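PDB 3NKL: UDP-D-quinovosamine 4-dehydrogenase from Vibrio fischeri, which probably acts as an oxidoreductase and lyase on a nucleotide sugar, the chain here being a Rossmann-type domain of the longer protein. Local coordinates for residues T44-G48 with I49-R53; T97-L101 with D102-N106. All blocks are in the same frame, centred on the assembly; numbering follows the deposited sequence. Where two conformers were deposited one is given.

Contact 1. Residues T44-G48 with I49-R53; sequences TTMQG and ITIYR. With SO4 (sulfate ion), chain K.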
ATOM      1  N   THR B  44       7.358  13.946   3.607  1.00 43.24           N
ATOM      2  CA  THR B  44       8.341  13.385   2.680  1.00 47.06           C
ATOM      3  C   THR B  44       7.878  13.698   1.263  1.00 49.91           C
ATOM      4  O   THR B  44       6.789  14.240   1.076  1.00 45.15           O
ATOM      5  CB  THR B  44       8.556  11.874   2.865  1.00 49.57           C
ATOM      6  OG1 THR B  44       7.347  11.164   2.579  1.00 46.81           O
ATOM      7  CG2 THR B  44       9.010  11.561   4.293  1.00 51.22           C
ATOM      8  N   THR B  45       8.694  13.391   0.262  1.00 50.75           N
ATOM      9  CA  THR B  45       8.303  13.704  -1.110  1.00 54.97           C
ATOM     10  C   THR B  45       8.467  12.511  -2.041  1.00 64.82           C
ATOM     11  O   THR B  45       9.419  11.742  -1.922  1.00 68.62           O
ATOM     12  CB  THR B  45       9.093  14.887  -1.682  1.00 58.63           C
ATOM     13  OG1 THR B  45      10.337  14.415  -2.209  1.00 69.30           O
ATOM     14  CG2 THR B  45       9.348  15.941  -0.610  1.00 54.40           C
HETATM   15  N   MSE B  46       7.532  12.379  -2.967  0.50 62.48           N
HETATM   16  CA  MSE B  46       7.621  11.346  -3.973  0.50 62.40           C
HETATM   17  C   MSE B  46       7.273  11.939  -5.316  0.50 68.58           C
HETATM   18  O   MSE B  46       6.196  12.494  -5.515  0.50 67.60           O
HETATM   19  CB  MSE B  46       6.720  10.170  -3.623  0.50 57.01           C
HETATM   20  CG  MSE B  46       7.280   9.346  -2.491  0.50 55.92           C
HETATM   21 SE   MSE B  46       9.110   8.802  -2.888  0.50 69.49          SE
HETATM   22  CE  MSE B  46       9.729   8.455  -1.067  0.50 48.72           C
ATOM     23  N   GLN B  47       8.225  11.844  -6.228  1.00 74.34           N
ATOM     24  CA  GLN B  47       8.071  12.431  -7.556  1.00 73.94           C
ATOM     25  C   GLN B  47       7.741  13.920  -7.539  1.00 71.13           C
ATOM     26  O   GLN B  47       6.930  14.393  -8.335  1.00 72.80           O
ATOM     27  CB  GLN B  47       7.012  11.680  -8.361  1.00 83.57           C
ATOM     28  CG  GLN B  47       7.400  10.255  -8.692  1.00 94.67           C
ATOM     29  CD  GLN B  47       6.469   9.624  -9.704  1.00100.59           C
ATOM     30  OE1 GLN B  47       5.246   9.674  -9.558  1.00 97.49           O
ATOM     31  NE2 GLN B  47       7.044   9.019 -10.740  1.00104.20           N
ATOM     32  N   GLY B  48       8.374  14.665  -6.642  1.00 65.71           N
ATOM     33  CA  GLY B  48       8.208  16.107  -6.624  1.00 69.73           C
ATOM     34  C   GLY B  48       6.913  16.542  -5.974  1.00 64.37           C
ATOM     35  O   GLY B  48       6.621  17.734  -5.874  1.00 63.72           O
ATOM     36  N   ILE B  49       6.136  15.562  -5.536  1.00 63.35           N
ATOM     37  CA  ILE B  49       4.894  15.810  -4.828  1.00 58.00           C
ATOM     38  C   ILE B  49       5.183  15.545  -3.367  1.00 46.26           C
ATOM     39  O   ILE B  49       5.783  14.527  -3.044  1.00 49.76           O
ATOM     40  CB  ILE B  49       3.821  14.781  -5.248  1.00 55.11           C
ATOM     41  CG1 ILE B  49       3.968  14.414  -6.721  1.00 60.34           C
ATOM     42  CG2 ILE B  49       2.425  15.287  -4.956  1.00 54.19           C
ATOM     43  CD1 ILE B  49       2.917  13.456  -7.190  1.00 60.10           C
ATOM     44  N   THR B  50       4.752  16.419  -2.466  1.00 36.06           N
ATOM     45  CA  THR B  50       4.914  16.064  -1.062  1.00 36.46           C
ATOM     46  C   THR B  50       3.681  15.359  -0.464  1.00 35.32           C
ATOM     47  O   THR B  50       2.557  15.469  -0.980  1.00 33.54           O
ATOM     48  CB  THR B  50       5.519  17.221  -0.197  1.00 45.88           C
ATOM     49  OG1 THR B  50       4.621  17.602   0.850  1.00 49.24           O
ATOM     50  CG2 THR B  50       5.877  18.416  -1.055  1.00 42.37           C
ATOM     51  N   ILE B  51       3.935  14.594   0.592  1.00 26.72           N
ATOM     52  CA  ILE B  51       2.960  13.736   1.255  1.00 25.23           C
ATOM     53  C   ILE B  51       2.627  14.336   2.612  1.00 29.22           C
ATOM     54  O   ILE B  51       3.529  14.758   3.329  1.00 34.53           O
ATOM     55  CB  ILE B  51       3.555  12.328   1.503  1.00 24.54           C
ATOM     56  CG1 ILE B  51       3.968  11.657   0.198  1.00 29.75           C
ATOM     57  CG2 ILE B  51       2.560  11.434   2.214  1.00 22.53           C
ATOM     58  CD1 ILE B  51       4.705  10.350   0.421  1.00 36.22           C
ATOM     59  N   TYR B  52       1.347  14.382   2.973  1.00 24.65           N
ATOM     60  CA  TYR B  52       0.945  15.000   4.235  1.00 25.17           C
ATOM     61  C   TYR B  52       0.013  14.094   5.025  1.00 28.48           C
ATOM     62  O   TYR B  52      -0.754  13.328   4.450  1.00 28.00           O
ATOM     63  CB  TYR B  52       0.215  16.334   4.007  1.00 24.18           C
ATOM     64  CG  TYR B  52       1.003  17.378   3.262  1.00 29.84           C
ATOM     65  CD1 TYR B  52       1.786  18.299   3.946  1.00 41.99           C
ATOM     66  CD2 TYR B  52       0.959  17.453   1.878  1.00 31.25           C
ATOM     67  CE1 TYR B  52       2.503  19.270   3.267  1.00 45.80           C
ATOM     68  CE2 TYR B  52       1.668  18.423   1.189  1.00 34.30           C
ATOM     69  CZ  TYR B  52       2.443  19.323   1.894  1.00 40.50           C
ATOM     70  OH  TYR B  52       3.163  20.270   1.219  1.00 44.36           O
ATOM     71  N   ARG B  53       0.065  14.217   6.347  1.00 28.50           N
ATOM     72  CA  ARG B  53      -0.862  13.515   7.217  1.00 30.54           C
ATOM     73  C   ARG B  53      -2.250  14.117   7.015  1.00 29.64           C
ATOM     74  O   ARG B  53      -2.380  15.278   6.575  1.00 26.13           O
ATOM     75  CB  ARG B  53      -0.427  13.660   8.682  1.00 35.96           C
ATOM     76  CG  ARG B  53      -0.378  15.125   9.137  1.00 57.40           C
ATOM     77  CD  ARG B  53      -0.900  15.319  10.562  1.00 68.92           C
ATOM     78  NE  ARG B  53       0.150  15.314  11.574  1.00 74.87           N
ATOM     79  CZ  ARG B  53      -0.034  14.949  12.841  1.00 84.54           C
ATOM     80  NH1 ARG B  53       0.981  14.980  13.694  1.00 92.40           N
ATOM     81  NH2 ARG B  53      -1.226  14.543  13.255  1.00 80.97           N
TER
HETATM   82  S   SO4 K 144      -3.923  12.864  11.646  1.00 68.90           S
HETATM   83  O1  SO4 K 144      -3.116  13.569  10.658  1.00 42.16           O
HETATM   84  O2  SO4 K 144      -3.724  11.413  11.505  1.00 71.87           O
HETATM   85  O3  SO4 K 144      -3.491  13.284  12.983  1.00 76.15           O
HETATM   86  O4  SO4 K 144      -5.341  13.184  11.469  1.00 73.04           O

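Contact 2. Residues T97-L101 with D102-N106; sequences TIPNL and DDLVN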
ATOM      1  N   THR B  97     -12.567   6.722  -6.542  1.00 13.32           N
ATOM      2  CA  THR B  97     -11.659   5.666  -6.090  1.00 13.86           C
ATOM      3  C   THR B  97     -11.150   4.804  -7.239  1.00 14.10           C
ATOM      4  O   THR B  97     -11.876   4.551  -8.211  1.00 15.06           O
ATOM      5  CB  THR B  97     -12.327   4.726  -5.037  1.00 20.09           C
ATOM      6  OG1 THR B  97     -11.397   3.696  -4.643  1.00 15.61           O
ATOM      7  CG2 THR B  97     -13.573   4.061  -5.602  1.00 14.91           C
ATOM      8  N   ILE B  98      -9.913   4.328  -7.117  1.00 13.68           N
ATOM      9  CA  ILE B  98      -9.411   3.327  -8.060  1.00 15.35           C
ATOM     10  C   ILE B  98     -10.080   1.988  -7.713  1.00 14.27           C
ATOM     11  O   ILE B  98     -10.736   1.882  -6.671  1.00 16.13           O
ATOM     12  CB  ILE B  98      -7.876   3.213  -7.979  1.00 13.59           C
ATOM     13  CG1 ILE B  98      -7.433   2.540  -6.672  1.00 15.96           C
ATOM     14  CG2 ILE B  98      -7.213   4.612  -8.131  1.00 13.30           C
ATOM     15  CD1 ILE B  98      -5.899   2.259  -6.659  1.00 19.31           C
ATOM     16  N   PRO B  99      -9.906   0.956  -8.564  1.00 14.40           N
ATOM     17  CA  PRO B  99     -10.521  -0.352  -8.296  1.00 16.89           C
ATOM     18  C   PRO B  99     -10.109  -1.013  -6.981  1.00 17.80           C
ATOM     19  O   PRO B  99      -9.119  -0.634  -6.368  1.00 15.72           O
ATOM     20  CB  PRO B  99     -10.032  -1.230  -9.481  1.00 12.65           C
ATOM     21  CG  PRO B  99      -9.843  -0.204 -10.598  1.00 19.44           C
ATOM     22  CD  PRO B  99      -9.242   0.993  -9.883  1.00 15.69           C
ATOM     23  N   ASN B 100     -10.879  -2.014  -6.573  1.00 16.06           N
ATOM     24  CA  ASN B 100     -10.523  -2.858  -5.437  1.00 18.58           C
ATOM     25  C   ASN B 100      -9.300  -3.707  -5.751  1.00 20.99           C
ATOM     26  O   ASN B 100      -8.996  -4.002  -6.913  1.00 16.07           O
ATOM     27  CB  ASN B 100     -11.691  -3.762  -5.049  1.00 16.98           C
ATOM     28  CG  ASN B 100     -12.884  -2.969  -4.570  1.00 24.71           C
ATOM     29  OD1 ASN B 100     -12.720  -1.937  -3.911  1.00 18.00           O
ATOM     30  ND2 ASN B 100     -14.092  -3.428  -4.913  1.00 22.65           N
ATOM     31  N   LEU B 101      -8.615  -4.115  -4.697  1.00 20.07           N
ATOM     32  CA  LEU B 101      -7.379  -4.863  -4.820  1.00 16.34           C
ATOM     33  C   LEU B 101      -7.489  -6.067  -5.756  1.00 19.56           C
ATOM     34  O   LEU B 101      -6.651  -6.262  -6.637  1.00 20.54           O
ATOM     35  CB  LEU B 101      -6.899  -5.319  -3.437  1.00 20.92           C
ATOM     36  CG  LEU B 101      -5.450  -5.700  -3.733  1.00 29.13           C
ATOM     37  CD1 LEU B 101      -4.426  -4.761  -3.089  1.00 21.50           C
ATOM     38  CD2 LEU B 101      -5.168  -7.161  -3.526  1.00 22.68           C
ATOM     39  N   ASP B 102      -8.526  -6.872  -5.574  1.00 17.87           N
ATOM     40  CA  ASP B 102      -8.611  -8.135  -6.296  1.00 25.21           C
ATOM     41  C   ASP B 102      -8.797  -7.882  -7.786  1.00 23.83           C
ATOM     42  O   ASP B 102      -8.419  -8.713  -8.601  1.00 25.27           O
ATOM     43  CB  ASP B 102      -9.738  -9.023  -5.754  1.00 27.50           C
ATOM     44  CG  ASP B 102      -9.357  -9.726  -4.439  1.00 39.68           C
ATOM     45  OD1 ASP B 102      -8.157 -10.002  -4.205  1.00 37.11           O
ATOM     46  OD2 ASP B 102     -10.265  -9.997  -3.634  1.00 45.52           O
ATOM     47  N   ASP B 103      -9.348  -6.722  -8.139  1.00 25.04           N
ATOM     48  CA  ASP B 103      -9.524  -6.375  -9.554  1.00 23.56           C
ATOM     49  C   ASP B 103      -8.253  -5.797 -10.152  1.00 25.68           C
ATOM     50  O   ASP B 103      -8.099  -5.736 -11.372  1.00 26.38           O
ATOM     51  CB  ASP B 103     -10.708  -5.414  -9.766  1.00 18.62           C
ATOM     52  CG  ASP B 103     -12.039  -6.068  -9.424  1.00 29.77           C
ATOM     53  OD1 ASP B 103     -12.185  -7.268  -9.731  1.00 33.34           O
ATOM     54  OD2 ASP B 103     -12.918  -5.404  -8.828  1.00 28.24           O
ATOM     55  N   LEU B 104      -7.338  -5.365  -9.301  1.00 20.05           N
ATOM     56  CA  LEU B 104      -6.060  -4.870  -9.798  1.00 24.04           C
ATOM     57  C   LEU B 104      -5.079  -6.006 -10.051  1.00 27.05           C
ATOM     58  O   LEU B 104      -4.213  -5.915 -10.919  1.00 29.09           O
ATOM     59  CB  LEU B 104      -5.428  -3.922  -8.794  1.00 21.61           C
ATOM     60  CG  LEU B 104      -6.221  -2.646  -8.573  1.00 20.59           C
ATOM     61  CD1 LEU B 104      -5.498  -1.815  -7.524  1.00 22.48           C
ATOM     62  CD2 LEU B 104      -6.303  -1.911  -9.893  1.00 24.37           C
ATOM     63  N   VAL B 105      -5.193  -7.072  -9.283  1.00 22.45           N
ATOM     64  CA  VAL B 105      -4.091  -8.054  -9.262  1.00 21.54           C
ATOM     65  C   VAL B 105      -4.003  -8.846 -10.572  1.00 38.47           C
ATOM     66  O   VAL B 105      -2.922  -9.012 -11.146  1.00 44.01           O
ATOM     67  CB  VAL B 105      -4.133  -8.977  -8.006  1.00 31.98           C
ATOM     68  CG1 VAL B 105      -5.400  -9.776  -7.970  1.00 37.40           C
ATOM     69  CG2 VAL B 105      -2.903  -9.899  -7.977  1.00 35.13           C
ATOM     70  N   ASN B 106      -5.148  -9.310 -11.050  1.00 48.68           N
ATOM     71  CA  ASN B 106      -5.223 -10.034 -12.313  1.00 60.72           C
ATOM     72  C   ASN B 106      -5.241  -9.082 -13.518  1.00 61.36           C
ATOM     73  O   ASN B 106      -5.431  -9.502 -14.658  1.00 62.35           O
ATOM     74  CB  ASN B 106      -6.469 -10.927 -12.322  1.00 63.98           C
ATOM     75  CG  ASN B 106      -7.764 -10.147 -12.044  1.00 61.88           C
ATOM     76  OD1 ASN B 106      -7.741  -8.993 -11.601  1.00 44.79           O
ATOM     77  ND2 ASN B 106      -8.900 -10.789 -12.303  1.00 64.88           N
TER
HETATM   78  O   HOH W   1     -12.948  -2.857  -8.269  1.00 21.78           O
HETATM   79  O   HOH W   2     -14.252  -5.926  -6.481  1.00 38.85           O

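Contact 1. Residues T44-G48 with I49-R53
A two-residue beta hairpin at one edge of the Rossmann-type sheet brings Thr44, Thr45 and Met46 against Ile49, Thr50 and Ile51. Three backbone hydrogen bonds hold it. Ile51 N donates a hydrogen bond to Thr44 O at 2.9 Å. Met46 and Ile49 form the hydrogen-bonded pair that closes the hairpin: Met46 N reaches Ile49 O at 2.8 Å, and Ile49 N reaches Met46 O at 3.1 Å. Gln47 and Gly48 form the corners of a type I' turn, where both residues need positive phi; glycine adopts that conformation easily, and Gln47 takes it too, its side-chain OE1 weakly hydrogen-bonded to Asn21 ND2.

Between the two closing bonds and the Ile51 bond lies the non-hydrogen-bonded pair Thr45–Thr50. There Thr45 CG2 approaches Thr50 CB at 4.1 Å, a light contact suited to beta-branched residues on strands. On the other face, Ile51 carries the apolar contact. Its CG1 stands anti to the carbonyl carbon (chi1 -60°), and the extended chi2 carries CD1 to 3.5 Å from Thr44 OG1 and 4.0 Å from CG of Met46, present as selenomethionine. The Thr44 hydroxyl turns its polar end to Lys41 O, so that what it offers CD1 is plain packing. Ile49, on the same face, is buried against Ala20 and Arg24 of helix 14-25.

Past the strand, Arg53 NH2 weakly holds O3 of a sulfate at 2.6 Å, an ion probably from the crystallisation liquor and also bonded to Lys55 N. Within the hairpin itself the chemistry divides: backbone bonds fix the register, and the isoleucines seat one face on the domain.

Contact 2. Residues T97-L101 with D102-N106
Leu104 folds back over Ile98, Pro99 and Asn100 where the chain leaves strand 94-97 of the Rossmann-type sheet and enters the short helix 101-105, with Asn100 at its N-cap. Its CB rests 3.4 Å from Leu101 O, the carbonyl that also receives Leu104 N. CG, set beside the backbone N by a chi1 of -65°, lies 3.5 Å from Asn100 O. There the side chain forks. CD1 passes Pro99 O and meets Ile98 CD1 at 4.2 Å, while CD2 lies by the proline ring, 3.8 Å from Pro99 CB; both neighbours cross the leucine at about a right angle. A branched apolar tip suits this place because each methyl has its own apolar partner.

At the N-cap it is the backbone carbonyl of Asn100 that works across the turn, accepting weak bonds from Asp103 N and Leu104 N. Pro99, just before it, has no N-H to place and brings a rigid ring instead. Leu101, the first helical residue, is buried and packs on Leu17 of the second subunit. Two aspartates in this first turn probably interact favourably with the helix's N-terminal end; Asp102 OD1 is hydrogen-bonded to Gln47 NE2 of the second subunit. Asp103 OD2 accepts a hydrogen bond from one water (2.6 Å), which accepts from Asn100 N (2.8 Å), and from a second (2.7 Å), which accepts from Asn100 ND2.

Contact 1 closes before contact 2 opens along the chain. Their centres lie 23 Å apart and their nearest atoms about 13 Å apart, so the two do not touch within one subunit. The dimer, however, brings the helix of contact 2 against the hairpin turn of the second subunit, where Gln47 of that copy is the partner of Asp102. Within the chain, each contact also sends an isoleucine, Ile51 or Ile98, near a glycine-rich pattern of Rossmann type that may bind a nucleotide, without touching it. The sulfate, probably from the crystallisation liquor, lies at Arg53 and Lys55, past the hairpin.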